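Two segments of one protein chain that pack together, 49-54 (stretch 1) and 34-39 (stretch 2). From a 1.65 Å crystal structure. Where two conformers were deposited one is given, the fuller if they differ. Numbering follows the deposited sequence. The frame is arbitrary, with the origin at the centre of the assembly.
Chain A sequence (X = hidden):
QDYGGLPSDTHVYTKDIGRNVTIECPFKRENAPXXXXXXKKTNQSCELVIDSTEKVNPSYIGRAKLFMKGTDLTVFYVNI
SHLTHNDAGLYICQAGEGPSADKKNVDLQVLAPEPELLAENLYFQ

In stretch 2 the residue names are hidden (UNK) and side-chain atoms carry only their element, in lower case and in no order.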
ATOM      1  N   VAL A  49      -7.497   1.204  -0.911  1.00 15.48           N
ATOM      2  CA  VAL A  49      -7.410  -0.076  -0.264  1.00 15.82           C
ATOM      3  C   VAL A  49      -7.728   0.081   1.216  1.00 14.96           C
ATOM      4  O   VAL A  49      -8.624  -0.567   1.716  1.00 14.76           O
ATOM      5  CB  VAL A  49      -6.000  -0.683  -0.462  1.00 16.31           C
ATOM      6  CG1 VAL A  49      -5.812  -1.977   0.320  1.00 17.46           C
ATOM      7  CG2 VAL A  49      -5.764  -0.835  -1.975  1.00 17.59           C
ATOM      8  N   ILE A  50      -6.975   0.935   1.921  1.00 15.47           N
ATOM      9  CA  ILE A  50      -7.228   1.189   3.345  1.00 15.14           C
ATOM     10  C   ILE A  50      -6.610   2.515   3.710  1.00 14.23           C
ATOM     11  O   ILE A  50      -5.569   2.904   3.143  1.00 13.93           O
ATOM     12  CB  ILE A  50      -6.645   0.042   4.218  1.00 16.29           C
ATOM     13  CG1 ILE A  50      -7.026   0.184   5.679  1.00 17.34           C
ATOM     14  CG2 ILE A  50      -5.121  -0.069   4.040  1.00 16.33           C
ATOM     15  CD1 ILE A  50      -6.778  -1.071   6.476  1.00 18.44           C
ATOM     16  N   ASP A  51      -7.241   3.228   4.640  1.00 14.76           N
ATOM     17  CA  ASP A  51      -6.634   4.449   5.162  1.00 15.97           C
ATOM     18  C   ASP A  51      -6.720   4.546   6.679  1.00 15.89           C
ATOM     19  O   ASP A  51      -7.368   3.755   7.325  1.00 16.40           O
ATOM     20  CB  ASP A  51      -7.149   5.703   4.448  1.00 18.30           C
ATOM     21  CG  ASP A  51      -8.581   6.061   4.766  1.00 20.37           C
ATOM     22  OD1 ASP A  51      -9.111   5.778   5.865  1.00 21.45           O
ATOM     23  OD2 ASP A  51      -9.175   6.746   3.884  1.00 23.38           O
ATOM     24  N   SER A  52      -6.035   5.543   7.217  1.00 16.06           N
ATOM     25  CA  SER A  52      -5.870   5.708   8.668  1.00 17.25           C
ATOM     26  C   SER A  52      -7.136   6.259   9.334  1.00 21.05           C
ATOM     27  O   SER A  52      -7.152   6.428  10.572  1.00 21.60           O
ATOM     28  CB  SER A  52      -4.694   6.642   8.965  1.00 16.21           C
ATOM     29  OG  SER A  52      -4.811   7.888   8.345  1.00 16.84           O
ATOM     30  N   THR A  53      -8.161   6.581   8.524  1.00 20.58           N
ATOM     31  CA  THR A  53      -9.503   6.918   9.049  1.00 22.99           C
ATOM     32  C   THR A  53     -10.382   5.670   9.219  1.00 24.18           C
ATOM     33  O   THR A  53     -11.556   5.803   9.559  1.00 24.33           O
ATOM     34  CB  THR A  53     -10.264   7.938   8.161  1.00 24.46           C
ATOM     35  OG1 THR A  53     -10.778   7.273   6.983  1.00 27.16           O
ATOM     36  CG2 THR A  53      -9.415   9.119   7.778  1.00 27.19           C
ATOM     37  N   GLU A  54      -9.804   4.484   8.965  1.00 20.53           N
ATOM     38  CA  GLU A  54     -10.390   3.162   9.096  1.00 23.04           C
ATOM     39  C   GLU A  54     -11.304   2.787   7.938  1.00 20.75           C
ATOM     40  O   GLU A  54     -11.946   1.755   8.022  1.00 21.29           O
ATOM     41  CB  GLU A  54     -11.102   2.969  10.441  1.00 28.79           C
ATOM     42  CG  GLU A  54     -10.164   3.096  11.639  1.00 34.00           C
ATOM     43  CD  GLU A  54      -9.266   1.877  11.811  1.00 43.34           C
ATOM     44  OE1 GLU A  54      -9.755   0.728  11.640  1.00 53.56           O
ATOM     45  OE2 GLU A  54      -8.071   2.055  12.138  1.00 51.68           O
ATOM     46  N   UNK A  34      -0.913  13.954   8.826  1.00 27.56           N
ATOM     47  CA  UNK A  34      -1.859  13.812   7.743  1.00 27.68           C
ATOM     48  C   UNK A  34      -2.377  12.371   7.607  1.00 23.12           C
ATOM     49  O   UNK A  34      -1.846  11.446   8.190  1.00 22.29           O
ATOM     50  o   UNK A  34      -0.323  15.285   6.458  1.00 39.49           O
ATOM     51  c   UNK A  34      -1.221  14.183   6.406  1.00 32.72           C
ATOM     52  N   UNK A  35      -3.414  12.239   6.812  1.00 21.88           N
ATOM     53  CA  UNK A  35      -4.011  10.934   6.517  1.00 21.69           C
ATOM     54  C   UNK A  35      -2.967  10.052   5.846  1.00 19.44           C
ATOM     55  O   UNK A  35      -2.116  10.519   5.053  1.00 20.77           O
ATOM     56  n   UNK A  35      -8.212  10.608   2.283  1.00 40.00           N
ATOM     57  c   UNK A  35      -5.990   9.809   5.312  1.00 26.58           C
ATOM     58  c   UNK A  35      -5.239  11.095   5.611  1.00 24.71           C
ATOM     59  c   UNK A  35      -7.292  10.067   4.543  1.00 31.50           C
ATOM     60  c   UNK A  35      -6.989  10.553   3.136  1.00 35.85           C
ATOM     61  N   UNK A  36      -2.999   8.772   6.207  1.00 17.42           N
ATOM     62  CA  UNK A  36      -2.121   7.767   5.635  1.00 17.22           C
ATOM     63  C   UNK A  36      -2.997   6.820   4.863  1.00 16.73           C
ATOM     64  O   UNK A  36      -4.025   6.432   5.356  1.00 16.86           O
ATOM     65  c   UNK A  36       1.227   9.268   8.438  1.00 26.77           C
ATOM     66  c   UNK A  36       0.366   8.696   7.273  1.00 23.08           C
ATOM     67  c   UNK A  36      -1.383   6.951   6.697  1.00 17.56           C
ATOM     68  c   UNK A  36      -0.618   7.720   7.800  1.00 20.87           C
ATOM     69  n   UNK A  36       0.431   9.918   9.528  1.00 25.29           N
ATOM     70  N   UNK A  37      -2.588   6.450   3.650  1.00 15.31           N
ATOM     71  CA  UNK A  37      -3.456   5.616   2.813  1.00 16.20           C
ATOM     72  C   UNK A  37      -2.624   4.722   1.913  1.00 15.58           C
ATOM     73  O   UNK A  37      -1.469   5.023   1.597  1.00 14.28           O
ATOM     74  c   UNK A  37      -4.388   6.481   1.954  1.00 17.89           C
ATOM     75  o   UNK A  37      -3.712   7.246   0.974  1.00 20.54           O
ATOM     76  N   UNK A  38      -3.248   3.624   1.494  1.00 15.08           N
ATOM     77  CA  UNK A  38      -2.751   2.817   0.385  1.00 15.88           C
ATOM     78  C   UNK A  38      -3.855   2.721  -0.649  1.00 14.87           C
ATOM     79  O   UNK A  38      -5.022   2.467  -0.302  1.00 14.56           O
ATOM     80  c   UNK A  38      -1.690  -0.978   0.371  1.00 17.72           C
ATOM     81  c   UNK A  38      -0.317   0.930  -0.514  1.00 17.76           C
ATOM     82  c   UNK A  38      -2.365   1.411   0.863  1.00 15.74           C
ATOM     83  c   UNK A  38      -1.712   0.455  -0.152  1.00 16.88           C
ATOM     84  N   UNK A  39      -3.495   2.933  -1.914  1.00 15.41           N
ATOM     85  CA  UNK A  39      -4.435   2.731  -3.006  0.50 16.14           C
ATOM     86  C   UNK A  39      -3.831   1.855  -4.103  1.00 16.63           C
ATOM     87  O   UNK A  39      -2.609   1.696  -4.194  1.00 16.03           O
ATOM     88  c   UNK A  39      -4.899   4.062  -3.587  0.50 16.73           C
ATOM     89  s   UNK A  39      -3.640   5.071  -4.379  0.50 17.38           S
TER
HETATM   90  O   HOH W   1      -8.261   7.690   1.549  1.00 40.19           O

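Position 34 carries one side-chain carbon and then one oxygen. The carbon is not branched, since no second carbon follows it; its CA-to-CB bond points away from stretch 1, and the side chain touches nothing there. This is Ser-34, and its hydroxyl is satisfied elsewhere in the structure.

Position 35 has four carbons in a row ending in a nitrogen, an unbranched chain. It leaves sideways and runs past the turn: its third carbon beyond CA lies 3.9 Å from Asp-51 OD2 and 4.0 Å from Thr-53 CG2. This is Lys-35. Lys-35 NZ stops 4.3 Å from Asp-51 OD2, beyond salt-bridge range, and a water fills in, accepting from Lys-35 NZ at 3.0 Å and donating to Asp-51 OD2 at 2.7 Å.

Position 36 repeats the four carbons and terminal nitrogen, but here the chain's end leads away from stretch 1; its CB comes 3.9 Å from Ser-52 OG. This is Lys-36. Its NZ turns back to donate to Ser-34 O at 3.1 Å, while its backbone faces the partner: Lys-36 N donates to Ser-52 OG at 2.9 Å, almost straight, and Lys-36 O accepts from Ser-52 N at 2.9 Å.

Position 37 again shows one carbon and one oxygen. Its CB sits 3.8 Å from Asp-51 CB, on the same face of the sheet, and the residue is Ser-37. The two form a non-hydrogen-bonded pair with CA atoms 4.1 Å apart.

Position 38 has four carbons, forked at the second, and no heteroatom. It shares the other face with Ile-50, and one tip carbon lies 4.2 Å from Val-49 CG1. This is Leu-38. Leu-38 N donates to Ile-50 O at 2.9 Å. Leu-38 O receives Val-49 N at 2.8 Å and, weakly, Ile-50 N at 3.3 Å.

Position 39 ends in a sulfur after one carbon. Its CA-to-CB bond points away, though its backbone C still meets Val-49 CG2 at 3.9 Å. This is Cys-39, bonded covalently to a group elsewhere in the structure.

The contact is antiparallel pairing, with the strand axes at 176°, and backbone hydrogen bonds set the register. The faces differ: Ile-50 and Leu-38 supply the apolar one, Asp-51 and Ser-37 the polar one. Where the strand of stretch 1 gives way to a type I turn, from Asp-51 to Glu-54, a serine hydroxyl takes over as acceptor for Lys-36 N. Asp-51 OD1 braces that turn, accepting from Thr-53 N at 2.9 Å and Thr-53 OG1 at 2.5 Å.

Stretch 2 34-39: SKKSLC
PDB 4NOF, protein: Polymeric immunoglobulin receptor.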